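PDB 1YNB: 5'-deoxynucleotidase, which probably hydrolyses 2'-deoxyribonucleoside 5'-phosphates to deoxyribonucleosides and phosphate as a metal-dependent, homodimeric enzyme of the HD-domain type. Local coordinates for residues A[19-24]-A[38-43]; A[29-34]-A[140-145]; A[77-82]-A[101-106]; A[116-121]-A[151-156]. All coordinates share one frame; numbering follows the deposited sequence.

The four contacts are spread over an all-helical chain. Interactions 1 and 3 lie closest, with centres about 14 Å apart, and they touch: Leu-20 and Val-39 pack on helix 78-81. Both also meet the second subunit. Interaction 2 adjoins interaction 1 in sequence, with centres about 17 Å apart, and joins the long loop before helix 39-56 to the 3-10 turns after helix 117-135. Interaction 3 is nested inside the large loop that interaction 2 closes. Interaction 4 joins helices 117-135 and 154-166 across the chain's centre from interaction 1, their centres about 22 Å apart. Helices 39-56 and 117-135 carry His-42 and Asp-124, which converge with His-74 and Asp-75, consistent with an HD-type metal site, although no metal is bound to them here.

Interaction 1. Residues A[19-24]-A[38-43]; sequences SLKLTP and SVAEHN. Unlike the reference sequence in segment 38-43: Asn-43 (reference Ser).
The carbonyls of Leu-20 and Thr-23 receive the start of helix 39-56 in different ways. Ala-40 N stands above the Leu-20 carbonyl plane, 54° out of it, with N to O at 3.1 Å; Val-39 N meets Thr-23 O almost head-on at 2.8 Å. The Glu-41 carboxylate is approached on the anti side of OE1 by Ser-38 N at 2.9 Å, tilted from its plane. Around these bonds the apolar groups close up. Leu-20 CD2 rests on Val-39 CG1 at 3.8 Å, and Thr-23 CG2, anti to its backbone N, lies beside Val-39 CG2 at 3.6 Å, the two side chains pointing the same way. Ser-38 OG sits between backbone N and carbonyl carbon (chi1 63°), turned back to accept from Glu-41 N at 3.2 Å; it also bonds to Glu-41 of the second subunit. An alanine here would probably leave Glu-41 N without its cap and deprive the neighbouring subunit's Glu-41 of a partner. Lys-21 NZ reaches Glu-127 of the second subunit. The paired Ser-38 and Glu-41 bonds form a capping box, starting the helix that carries His-42, probably the first histidine of an HD-type metal site.

Interaction 2. Residues A[29-34]-A[140-145]; sequences LKLGIR and SYAIRF
Leu-31 carries this contact, reaching across to Ala-142 and Phe-145. Its CD2 lies 3.6 Å from Ala-142 CA and 3.7 Å from Phe-145 CE2, while CD1 meets the same CE2 at 3.9 Å in the plane of the ring. Both methyls therefore press on the rim of Phe-145, and the two side chains slide past each other in opposite directions. Tyr-141 is also met at its edge, where CD2 stands 4.2 Å from Leu-31 CG. Lys-30 brings NZ to 3.9 Å from Phe-145 CZ, again near the ring plane, so the ammonium does not sit over the aromatic face. Next come the groups that hold these side chains. Lys-30 bends at its last torsion (chi4 -58°), and NZ is bonded to Gly-27 O. Arg-144 CG lies 3.6 Å above the Tyr-141 ring plane, offset toward the rim. Phe-145 also meets the Trp-28 ring, their planes about 45° apart. The contact lies at the surface and joins the loop between helices 8-18 and 39-56 to the chain between helices 117-135 and 154-166. Behind the 3-10 turns of 140-145 runs helix 117-135, where Ala-142 packs on Tyr-135 and Phe-145 on Leu-128.

Interaction 3. Residues A[77-82]-A[101-106]; sequences HEARTM and EEQLSW
Gln-103 and Arg-80 carry most of this contact, lying against each other as they reach in opposite directions. Gln-103 CG is anti to the backbone N (chi1 -173°) and the chain stays extended, which takes the amide to His-77 and Ala-79. There NE2 touches Ala-79 CB at 3.6 Å, and OE1 comes within 3.2 Å of His-77 N, although the angle is too poor for a hydrogen bond. The amide nitrogen is what holds the group: NE2 donates to Leu-76 O and to Glu-16 OE2. Arg-80 extends back over the base of Gln-103, laying one face of its guanidinium on Gln-103 CA, 3.7 Å below the plane and toward the rim. Its NE passes Gln-103 CB at 3.9 Å, and the guanidinium and amide planes are 76° apart. Glu-102 crosses the arginine at about a right angle; OE1 remains 4.1 Å from Arg-80 NH1, a nearby opposite charge beyond a salt bridge. The salt bridge of Arg-80 is made by NE with Glu-16, so one carboxylate of helix 8-18 grips both leading residues. Helices 78-81 and 96-103 are thus joined against helix 8-18, with His-77 packing on Ala-99 and Trp-171 of the second subunit resting on Arg-80.

Interaction 4. Residues A[116-121]-A[151-156]; sequences VEVYVS and LKTDAA
Apolar contact centres on Val-118, whose CG1 presses against Thr-153 CG2 at 3.5 Å, tighter than usual for two carbons. The same methyl is anti to the backbone N (chi1 174°) and also meets the aliphatic run of Lys-152, 3.9 Å from its CD. Tyr-119 joins obliquely, its CE1 4.2 Å from Thr-153 CG2, while its hydroxyl is bonded to Glu-59. Lys-152 continues, extended, across Val-118 and brings NZ to 3.5 Å from Ser-121 OG and 3.6 Å from Ser-121 CB; this is proximity of a polar end, and no hydrogen bond crosses between the two segments. The packing joins the first turns of helix 117-135 to the start of helix 154-166 in this all-helical HD-type fold; the former helix carries Asp-124, probably the last aspartate of the metal-binding pattern. Hydrogen bonds act within and around the contact. Thr-153 is the N-cap: OG1, between the backbone N and the carbonyl carbon (chi1 74°), accepts from Ala-156 N at 3.1 Å with an N-H...O angle of 153°. An alanine here would probably leave Ala-156 N without its cap and open a gap beside Val-118 CG1. Asp-122 fixes the backbone before the helix, its two carboxylate oxygens taking the N-H groups of Lys-152 and Thr-153. Leu-53 of helix 39-56 packs against Ala-155, Ala-156 and Tyr-119.

Interaction 1. Residues A[19-24]-A[38-43]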
loop_
_atom_site.group_PDB
_atom_site.type_symbol
_atom_site.label_atom_id
_atom_site.label_comp_id
_atom_site.label_asym_id
_atom_site.label_seq_id
_atom_site.Cartn_x
_atom_site.Cartn_y
_atom_site.Cartn_z
ATOM N N SER A 19 -2.141 9.641 -14.012
ATOM C CA SER A 19 -1.416 10.826 -13.471
ATOM C C SER A 19 -1.956 11.221 -12.087
ATOM O O SER A 19 -1.299 11.948 -11.349
ATOM C CB SER A 19 -1.484 12.028 -14.425
ATOM O OG SER A 19 -2.745 12.666 -14.368
ATOM N N LEU A 20 -3.138 10.751 -11.701
ATOM C CA LEU A 20 -3.611 11.063 -10.367
ATOM C C LEU A 20 -2.813 10.309 -9.295
ATOM O O LEU A 20 -2.893 10.672 -8.112
ATOM C CB LEU A 20 -5.100 10.756 -10.213
ATOM C CG LEU A 20 -5.951 11.763 -11.014
ATOM C CD1 LEU A 20 -7.399 11.326 -10.978
ATOM C CD2 LEU A 20 -5.807 13.163 -10.411
ATOM N N LYS A 21 -2.047 9.287 -9.697
ATOM C CA LYS A 21 -1.211 8.567 -8.718
ATOM C C LYS A 21 0.042 9.439 -8.526
ATOM O O LYS A 21 0.829 9.204 -7.615
ATOM C CB LYS A 21 -0.666 7.230 -9.226
ATOM C CG LYS A 21 -1.680 6.260 -9.855
ATOM C CD LYS A 21 -0.948 4.916 -10.194
ATOM C CE LYS A 21 -1.909 3.830 -10.732
ATOM N NZ LYS A 21 -1.125 2.602 -11.105
ATOM N N LEU A 22 0.211 10.416 -9.405
ATOM C CA LEU A 22 1.381 11.283 -9.400
ATOM C C LEU A 22 0.989 12.726 -9.058
ATOM O O LEU A 22 1.749 13.641 -9.307
ATOM C CB LEU A 22 2.009 11.274 -10.795
ATOM C CG LEU A 22 2.318 9.883 -11.358
ATOM C CD1 LEU A 22 2.653 9.948 -12.865
ATOM C CD2 LEU A 22 3.442 9.294 -10.530
ATOM N N THR A 23 -0.225 12.936 -8.555
ATOM C CA THR A 23 -0.675 14.274 -8.185
ATOM C C THR A 23 -0.828 14.291 -6.651
ATOM O O THR A 23 -1.702 13.634 -6.086
ATOM C CB THR A 23 -2.065 14.591 -8.826
ATOM O OG1 THR A 23 -1.967 14.524 -10.253
ATOM C CG2 THR A 23 -2.525 15.964 -8.423
ATOM N N PRO A 24 0.031 15.037 -5.943
ATOM C CA PRO A 24 -0.144 15.030 -4.490
ATOM C C PRO A 24 -1.408 15.732 -4.013
ATOM O O PRO A 24 -1.906 16.648 -4.686
ATOM C CB PRO A 24 1.119 15.760 -3.972
ATOM C CG PRO A 24 1.432 16.679 -5.053
ATOM C CD PRO A 24 1.164 15.895 -6.357
ATOM N N SER A 38 -1.646 10.606 -2.582
ATOM C CA SER A 38 -1.871 11.146 -3.923
ATOM C C SER A 38 -3.404 11.347 -4.046
ATOM O O SER A 38 -4.182 10.834 -3.220
ATOM C CB SER A 38 -1.393 10.155 -5.012
ATOM O OG SER A 38 -2.146 8.951 -4.952
ATOM N N VAL A 39 -3.819 12.098 -5.048
ATOM C CA VAL A 39 -5.266 12.300 -5.259
ATOM C C VAL A 39 -5.917 10.911 -5.491
ATOM O O VAL A 39 -6.982 10.613 -4.951
ATOM C CB VAL A 39 -5.483 13.219 -6.454
ATOM C CG1 VAL A 39 -7.014 13.284 -6.798
ATOM C CG2 VAL A 39 -4.988 14.619 -6.091
ATOM N N ALA A 40 -5.267 10.075 -6.292
ATOM C CA ALA A 40 -5.710 8.677 -6.488
ATOM C C ALA A 40 -5.986 7.936 -5.157
ATOM O O ALA A 40 -7.019 7.246 -5.017
ATOM C CB ALA A 40 -4.626 7.895 -7.303
ATOM N N GLU A 41 -5.063 8.021 -4.179
ATOM C CA GLU A 41 -5.271 7.364 -2.899
ATOM C C GLU A 41 -6.463 7.953 -2.118
ATOM O O GLU A 41 -7.209 7.219 -1.459
ATOM C CB GLU A 41 -3.975 7.434 -2.074
ATOM C CG GLU A 41 -2.896 6.513 -2.699
ATOM C CD GLU A 41 -1.497 6.766 -2.153
ATOM O OE1 GLU A 41 -1.233 7.907 -1.707
ATOM O OE2 GLU A 41 -0.667 5.834 -2.205
ATOM N N HIS A 42 -6.615 9.285 -2.161
ATOM C CA HIS A 42 -7.767 9.939 -1.513
ATOM C C HIS A 42 -9.094 9.374 -2.142
ATOM O O HIS A 42 -10.000 8.992 -1.416
ATOM C CB HIS A 42 -7.702 11.461 -1.750
ATOM C CG HIS A 42 -8.987 12.183 -1.474
ATOM N ND1 HIS A 42 -9.594 12.173 -0.243
ATOM C CD2 HIS A 42 -9.783 12.925 -2.286
ATOM C CE1 HIS A 42 -10.713 12.884 -0.298
ATOM N NE2 HIS A 42 -10.849 13.353 -1.524
ATOM N N ASN A 43 -9.171 9.336 -3.472
ATOM C CA ASN A 43 -10.389 8.856 -4.188
ATOM C C ASN A 43 -10.672 7.391 -3.882
ATOM O O ASN A 43 -11.833 6.962 -3.760
ATOM C CB ASN A 43 -10.205 8.984 -5.689
ATOM C CG ASN A 43 -10.044 10.411 -6.138
ATOM O OD1 ASN A 43 -9.381 10.672 -7.149
ATOM N ND2 ASN A 43 -10.659 11.345 -5.419
#

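Interaction 2. Residues A[29-34]-A[140-145]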
loop_
_atom_site.group_PDB
_atom_site.type_symbol
_atom_site.label_atom_id
_atom_site.label_comp_id
_atom_site.label_asym_id
_atom_site.label_seq_id
_atom_site.Cartn_x
_atom_site.Cartn_y
_atom_site.Cartn_z
ATOM N N LEU A 29 1.309 19.380 1.953
ATOM C CA LEU A 29 2.677 19.796 1.720
ATOM C C LEU A 29 3.139 20.935 2.616
ATOM O O LEU A 29 4.282 20.920 3.056
ATOM C CB LEU A 29 2.869 20.207 0.267
ATOM C CG LEU A 29 2.565 19.078 -0.742
ATOM C CD1 LEU A 29 2.433 19.690 -2.129
ATOM C CD2 LEU A 29 3.649 18.026 -0.682
ATOM N N LYS A 30 2.266 21.915 2.860
ATOM C CA LYS A 30 2.672 23.039 3.703
ATOM C C LYS A 30 2.858 22.638 5.157
ATOM O O LYS A 30 3.503 23.382 5.936
ATOM C CB LYS A 30 1.688 24.206 3.572
ATOM C CG LYS A 30 0.326 23.942 4.104
ATOM C CD LYS A 30 -0.580 25.132 3.765
ATOM C CE LYS A 30 -2.012 24.891 4.224
ATOM N NZ LYS A 30 -2.619 23.633 3.621
ATOM N N LEU A 31 2.327 21.478 5.549
ATOM C CA LEU A 31 2.515 20.998 6.909
ATOM C C LEU A 31 3.845 20.275 7.037
ATOM O O LEU A 31 4.171 19.784 8.121
ATOM C CB LEU A 31 1.414 20.033 7.319
ATOM C CG LEU A 31 0.123 20.610 7.873
ATOM C CD1 LEU A 31 -0.467 21.535 6.850
ATOM C CD2 LEU A 31 -0.857 19.475 8.232
ATOM N N GLY A 32 4.565 20.170 5.930
ATOM C CA GLY A 32 5.877 19.519 5.918
ATOM C C GLY A 32 5.868 18.021 5.693
ATOM O O GLY A 32 6.904 17.368 5.779
ATOM N N ILE A 33 4.696 17.471 5.383
ATOM C CA ILE A 33 4.570 16.038 5.092
ATOM C C ILE A 33 5.158 15.838 3.720
ATOM O O ILE A 33 4.636 16.306 2.726
ATOM C CB ILE A 33 3.087 15.592 5.139
ATOM C CG1 ILE A 33 2.569 15.755 6.564
ATOM C CG2 ILE A 33 2.965 14.133 4.692
ATOM C CD1 ILE A 33 1.054 15.871 6.684
ATOM N N ARG A 34 6.289 15.144 3.653
ATOM C CA ARG A 34 6.999 15.001 2.391
ATOM C C ARG A 34 6.484 14.155 1.257
ATOM O O ARG A 34 6.680 14.492 0.089
ATOM C CB ARG A 34 8.450 14.589 2.673
ATOM C CG ARG A 34 9.218 15.716 3.304
ATOM C CD ARG A 34 9.450 16.818 2.256
ATOM N NE ARG A 34 10.812 16.753 1.703
ATOM C CZ ARG A 34 11.211 17.360 0.586
ATOM N NH1 ARG A 34 10.356 18.066 -0.149
ATOM N NH2 ARG A 34 12.494 17.339 0.242
ATOM N N SER A 140 1.219 17.335 14.526
ATOM C CA SER A 140 0.039 17.620 15.311
ATOM C C SER A 140 -1.033 18.416 14.627
ATOM O O SER A 140 -2.205 18.098 14.772
ATOM C CB SER A 140 0.424 18.348 16.605
ATOM O OG SER A 140 1.144 17.434 17.421
ATOM N N TYR A 141 -0.617 19.449 13.897
ATOM C CA TYR A 141 -1.548 20.360 13.246
ATOM C C TYR A 141 -2.447 19.662 12.214
ATOM O O TYR A 141 -3.515 20.165 11.890
ATOM C CB TYR A 141 -0.786 21.488 12.571
ATOM C CG TYR A 141 -1.683 22.626 12.127
ATOM C CD1 TYR A 141 -2.113 23.590 13.040
ATOM C CD2 TYR A 141 -2.086 22.747 10.795
ATOM C CE1 TYR A 141 -2.922 24.660 12.636
ATOM C CE2 TYR A 141 -2.888 23.803 10.379
ATOM C CZ TYR A 141 -3.298 24.756 11.310
ATOM O OH TYR A 141 -4.078 25.817 10.916
ATOM N N ALA A 142 -2.010 18.514 11.713
ATOM C CA ALA A 142 -2.835 17.780 10.724
ATOM C C ALA A 142 -4.255 17.570 11.243
ATOM O O ALA A 142 -5.182 17.453 10.451
ATOM C CB ALA A 142 -2.208 16.435 10.413
ATOM N N ILE A 143 -4.431 17.506 12.559
ATOM C CA ILE A 143 -5.748 17.270 13.145
ATOM C C ILE A 143 -6.762 18.352 12.787
ATOM O O ILE A 143 -7.964 18.107 12.885
ATOM C CB ILE A 143 -5.690 17.104 14.715
ATOM C CG1 ILE A 143 -6.973 16.430 15.221
ATOM C CG2 ILE A 143 -5.516 18.462 15.426
ATOM C CD1 ILE A 143 -7.059 14.956 14.828
ATOM N N ARG A 144 -6.297 19.525 12.364
ATOM C CA ARG A 144 -7.229 20.589 12.028
ATOM C C ARG A 144 -8.061 20.219 10.807
ATOM O O ARG A 144 -9.187 20.714 10.656
ATOM C CB ARG A 144 -6.503 21.908 11.729
ATOM C CG ARG A 144 -5.807 22.561 12.915
ATOM C CD ARG A 144 -6.732 22.699 14.113
ATOM N NE ARG A 144 -6.212 23.625 15.120
ATOM C CZ ARG A 144 -5.009 23.546 15.686
ATOM N NH1 ARG A 144 -4.164 22.570 15.358
ATOM N NH2 ARG A 144 -4.642 24.467 16.580
ATOM N N PHE A 145 -7.498 19.408 9.914
ATOM C CA PHE A 145 -8.249 18.996 8.720
ATOM C C PHE A 145 -9.400 18.054 9.098
ATOM O O PHE A 145 -10.253 17.748 8.261
ATOM C CB PHE A 145 -7.325 18.299 7.693
ATOM C CG PHE A 145 -6.350 19.224 6.983
ATOM C CD1 PHE A 145 -6.645 19.741 5.713
ATOM C CD2 PHE A 145 -5.109 19.519 7.549
ATOM C CE1 PHE A 145 -5.716 20.526 5.010
ATOM C CE2 PHE A 145 -4.173 20.304 6.858
ATOM C CZ PHE A 145 -4.474 20.805 5.586
#

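Interaction 3. Residues A[77-82]-A[101-106]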
loop_
_atom_site.group_PDB
_atom_site.type_symbol
_atom_site.label_atom_id
_atom_site.label_comp_id
_atom_site.label_asym_id
_atom_site.label_seq_id
_atom_site.Cartn_x
_atom_site.Cartn_y
_atom_site.Cartn_z
ATOM N N HIS A 77 -10.970 15.618 -12.868
ATOM C CA HIS A 77 -10.448 16.754 -13.621
ATOM C C HIS A 77 -9.143 17.288 -13.020
ATOM O O HIS A 77 -8.393 17.958 -13.708
ATOM C CB HIS A 77 -11.494 17.871 -13.677
ATOM C CG HIS A 77 -11.866 18.390 -12.330
ATOM N ND1 HIS A 77 -11.226 19.464 -11.747
ATOM C CD2 HIS A 77 -12.712 17.902 -11.394
ATOM C CE1 HIS A 77 -11.656 19.609 -10.507
ATOM N NE2 HIS A 77 -12.554 18.671 -10.265
ATOM N N GLU A 78 -8.869 16.993 -11.750
ATOM C CA GLU A 78 -7.626 17.491 -11.130
ATOM C C GLU A 78 -6.365 16.946 -11.832
ATOM O O GLU A 78 -5.228 17.423 -11.597
ATOM C CB GLU A 78 -7.611 17.161 -9.635
ATOM C CG GLU A 78 -8.677 17.938 -8.848
ATOM C CD GLU A 78 -8.626 17.690 -7.349
ATOM O OE1 GLU A 78 -7.925 16.753 -6.906
ATOM O OE2 GLU A 78 -9.309 18.427 -6.598
ATOM N N ALA A 79 -6.566 15.958 -12.700
ATOM C CA ALA A 79 -5.461 15.387 -13.468
ATOM C C ALA A 79 -4.898 16.512 -14.317
ATOM O O ALA A 79 -3.709 16.529 -14.634
ATOM C CB ALA A 79 -5.956 14.271 -14.372
ATOM N N ARG A 80 -5.783 17.435 -14.694
ATOM C CA ARG A 80 -5.414 18.599 -15.496
ATOM C C ARG A 80 -5.340 19.876 -14.666
ATOM O O ARG A 80 -4.562 20.773 -14.980
ATOM C CB ARG A 80 -6.440 18.818 -16.621
ATOM C CG ARG A 80 -6.494 17.685 -17.626
ATOM C CD ARG A 80 -7.744 17.767 -18.551
ATOM N NE ARG A 80 -7.815 16.560 -19.375
ATOM C CZ ARG A 80 -8.053 16.535 -20.681
ATOM N NH1 ARG A 80 -8.270 17.664 -21.347
ATOM N NH2 ARG A 80 -7.999 15.376 -21.336
ATOM N N THR A 81 -6.137 19.972 -13.611
ATOM C CA THR A 81 -6.157 21.217 -12.828
ATOM C C THR A 81 -5.371 21.244 -11.531
ATOM O O THR A 81 -5.174 22.318 -10.956
ATOM C CB THR A 81 -7.600 21.631 -12.473
ATOM O OG1 THR A 81 -8.104 20.774 -11.444
ATOM C CG2 THR A 81 -8.504 21.511 -13.699
ATOM N N MET A 82 -4.915 20.076 -11.083
ATOM C CA MET A 82 -4.187 19.951 -9.822
ATOM C C MET A 82 -5.172 20.027 -8.660
ATOM O O MET A 82 -6.331 20.455 -8.831
ATOM C CB MET A 82 -3.143 21.066 -9.655
ATOM C CG MET A 82 -2.117 21.143 -10.787
ATOM S SD MET A 82 -0.955 22.550 -10.585
ATOM C CE MET A 82 -0.059 21.976 -9.049
ATOM N N GLU A 101 -15.422 18.228 -19.037
ATOM C CA GLU A 101 -16.013 18.101 -20.362
ATOM C C GLU A 101 -15.025 17.443 -21.317
ATOM O O GLU A 101 -15.260 16.336 -21.829
ATOM C CB GLU A 101 -16.390 19.487 -20.901
ATOM C CG GLU A 101 -17.565 19.453 -21.848
ATOM C CD GLU A 101 -18.823 18.992 -21.138
ATOM O OE1 GLU A 101 -19.356 19.787 -20.319
ATOM O OE2 GLU A 101 -19.261 17.833 -21.384
ATOM N N GLU A 102 -13.919 18.146 -21.539
ATOM C CA GLU A 102 -12.862 17.696 -22.429
ATOM C C GLU A 102 -12.266 16.371 -21.976
ATOM O O GLU A 102 -11.979 15.498 -22.795
ATOM C CB GLU A 102 -11.774 18.760 -22.509
ATOM C CG GLU A 102 -12.317 20.163 -22.565
ATOM C CD GLU A 102 -11.306 21.153 -23.090
ATOM O OE1 GLU A 102 -10.100 20.991 -22.794
ATOM O OE2 GLU A 102 -11.718 22.101 -23.796
ATOM N N GLN A 103 -12.092 16.210 -20.669
ATOM C CA GLN A 103 -11.528 14.978 -20.156
ATOM C C GLN A 103 -12.402 13.770 -20.482
ATOM O O GLN A 103 -11.888 12.707 -20.838
ATOM C CB GLN A 103 -11.326 15.088 -18.650
ATOM C CG GLN A 103 -10.588 13.935 -18.030
ATOM C CD GLN A 103 -10.432 14.127 -16.528
ATOM O OE1 GLN A 103 -11.422 14.338 -15.811
ATOM N NE2 GLN A 103 -9.187 14.060 -16.042
ATOM N N LEU A 104 -13.722 13.928 -20.401
ATOM C CA LEU A 104 -14.622 12.802 -20.675
ATOM C C LEU A 104 -15.215 12.759 -22.079
ATOM O O LEU A 104 -16.188 12.035 -22.324
ATOM C CB LEU A 104 -15.754 12.776 -19.650
ATOM C CG LEU A 104 -15.267 12.543 -18.215
ATOM C CD1 LEU A 104 -16.419 12.688 -17.267
ATOM C CD2 LEU A 104 -14.641 11.158 -18.090
ATOM N N SER A 105 -14.622 13.508 -23.003
ATOM C CA SER A 105 -15.111 13.547 -24.388
ATOM C C SER A 105 -15.250 12.158 -25.016
ATOM O O SER A 105 -16.074 11.949 -25.907
ATOM C CB SER A 105 -14.180 14.400 -25.253
ATOM O OG SER A 105 -12.882 13.831 -25.344
ATOM N N TRP A 106 -14.456 11.205 -24.549
ATOM C CA TRP A 106 -14.518 9.858 -25.094
ATOM C C TRP A 106 -15.834 9.150 -24.753
ATOM O O TRP A 106 -16.194 8.164 -25.395
ATOM C CB TRP A 106 -13.345 9.011 -24.580
ATOM C CG TRP A 106 -13.355 8.815 -23.103
ATOM C CD1 TRP A 106 -12.808 9.637 -22.164
ATOM C CD2 TRP A 106 -14.021 7.765 -22.379
ATOM N NE1 TRP A 106 -13.091 9.169 -20.899
ATOM C CE2 TRP A 106 -13.835 8.025 -21.002
ATOM C CE3 TRP A 106 -14.760 6.633 -22.765
ATOM C CZ2 TRP A 106 -14.364 7.197 -20.003
ATOM C CZ3 TRP A 106 -15.289 5.807 -21.766
ATOM C CH2 TRP A 106 -15.087 6.097 -20.401
#

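Interaction 4. Residues A[116-121]-A[151-156]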
loop_
_atom_site.group_PDB
_atom_site.type_symbol
_atom_site.label_atom_id
_atom_site.label_comp_id
_atom_site.label_asym_id
_atom_site.label_seq_id
_atom_site.Cartn_x
_atom_site.Cartn_y
_atom_site.Cartn_z
ATOM N N VAL A 116 -26.317 10.516 -5.944
ATOM C CA VAL A 116 -25.400 10.057 -4.903
ATOM C C VAL A 116 -24.399 11.151 -4.571
ATOM O O VAL A 116 -23.434 10.918 -3.834
ATOM C CB VAL A 116 -24.601 8.773 -5.342
ATOM C CG1 VAL A 116 -25.519 7.575 -5.460
ATOM C CG2 VAL A 116 -23.887 9.019 -6.651
ATOM N N GLU A 117 -24.601 12.346 -5.103
ATOM C CA GLU A 117 -23.652 13.395 -4.817
ATOM C C GLU A 117 -23.516 13.686 -3.339
ATOM O O GLU A 117 -22.456 14.132 -2.899
ATOM C CB GLU A 117 -23.973 14.681 -5.595
ATOM C CG GLU A 117 -23.596 14.550 -7.079
ATOM C CD GLU A 117 -22.268 13.771 -7.292
ATOM O OE1 GLU A 117 -21.173 14.272 -6.936
ATOM O OE2 GLU A 117 -22.317 12.640 -7.813
ATOM N N VAL A 118 -24.562 13.442 -2.557
ATOM C CA VAL A 118 -24.413 13.718 -1.134
ATOM C C VAL A 118 -23.497 12.702 -0.475
ATOM O O VAL A 118 -22.734 13.062 0.408
ATOM C CB VAL A 118 -25.759 13.768 -0.385
ATOM C CG1 VAL A 118 -25.524 13.913 1.083
ATOM C CG2 VAL A 118 -26.544 14.986 -0.849
ATOM N N TYR A 119 -23.550 11.443 -0.899
ATOM C CA TYR A 119 -22.653 10.455 -0.305
ATOM C C TYR A 119 -21.209 10.743 -0.741
ATOM O O TYR A 119 -20.272 10.532 0.029
ATOM C CB TYR A 119 -23.030 9.027 -0.711
ATOM C CG TYR A 119 -24.391 8.612 -0.209
ATOM C CD1 TYR A 119 -24.672 8.592 1.163
ATOM C CD2 TYR A 119 -25.428 8.314 -1.105
ATOM C CE1 TYR A 119 -25.948 8.300 1.634
ATOM C CE2 TYR A 119 -26.715 8.014 -0.638
ATOM C CZ TYR A 119 -26.965 8.016 0.734
ATOM O OH TYR A 119 -28.234 7.781 1.212
ATOM N N VAL A 120 -21.038 11.220 -1.969
ATOM C CA VAL A 120 -19.710 11.531 -2.476
ATOM C C VAL A 120 -19.144 12.702 -1.689
ATOM O O VAL A 120 -17.979 12.680 -1.263
ATOM C CB VAL A 120 -19.748 11.887 -3.981
ATOM C CG1 VAL A 120 -18.331 12.244 -4.490
ATOM C CG2 VAL A 120 -20.276 10.681 -4.774
ATOM N N SER A 121 -19.973 13.721 -1.488
ATOM C CA SER A 121 -19.554 14.918 -0.764
ATOM C C SER A 121 -19.132 14.591 0.669
ATOM O O SER A 121 -18.079 15.049 1.117
ATOM C CB SER A 121 -20.695 15.949 -0.729
ATOM O OG SER A 121 -20.239 17.172 -0.167
ATOM N N LEU A 151 -20.694 17.662 7.766
ATOM C CA LEU A 151 -21.176 16.517 7.011
ATOM C C LEU A 151 -22.677 16.691 6.905
ATOM O O LEU A 151 -23.272 17.357 7.750
ATOM C CB LEU A 151 -20.843 15.228 7.755
ATOM C CG LEU A 151 -19.320 15.005 7.884
ATOM C CD1 LEU A 151 -19.036 13.927 8.914
ATOM C CD2 LEU A 151 -18.726 14.650 6.521
ATOM N N LYS A 152 -23.287 16.085 5.885
ATOM C CA LYS A 152 -24.727 16.207 5.677
ATOM C C LYS A 152 -25.516 14.992 6.127
ATOM O O LYS A 152 -26.621 15.150 6.663
ATOM C CB LYS A 152 -25.036 16.449 4.197
ATOM C CG LYS A 152 -24.357 17.642 3.532
ATOM C CD LYS A 152 -24.669 17.602 2.031
ATOM C CE LYS A 152 -23.652 18.361 1.168
ATOM N NZ LYS A 152 -23.672 17.917 -0.278
ATOM N N THR A 153 -24.983 13.788 5.926
ATOM C CA THR A 153 -25.726 12.581 6.297
ATOM C C THR A 153 -25.539 12.101 7.724
ATOM O O THR A 153 -24.493 12.315 8.333
ATOM C CB THR A 153 -25.423 11.396 5.350
ATOM O OG1 THR A 153 -24.108 10.864 5.615
ATOM C CG2 THR A 153 -25.493 11.857 3.909
ATOM N N ASP A 154 -26.571 11.460 8.271
ATOM C CA ASP A 154 -26.493 10.963 9.631
ATOM C C ASP A 154 -25.449 9.858 9.732
ATOM O O ASP A 154 -24.840 9.672 10.783
ATOM C CB ASP A 154 -27.835 10.396 10.093
ATOM C CG ASP A 154 -28.872 11.488 10.396
ATOM O OD1 ASP A 154 -28.522 12.695 10.480
ATOM O OD2 ASP A 154 -30.052 11.103 10.556
ATOM N N ALA A 155 -25.284 9.092 8.655
ATOM C CA ALA A 155 -24.317 8.001 8.664
ATOM C C ALA A 155 -22.893 8.571 8.770
ATOM O O ALA A 155 -22.063 8.049 9.506
ATOM C CB ALA A 155 -24.445 7.175 7.384
ATOM N N ALA A 156 -22.632 9.630 8.016
ATOM C CA ALA A 156 -21.315 10.259 8.012
ATOM C C ALA A 156 -21.089 10.892 9.402
ATOM O O ALA A 156 -20.013 10.774 9.980
ATOM C CB ALA A 156 -21.234 11.318 6.907
#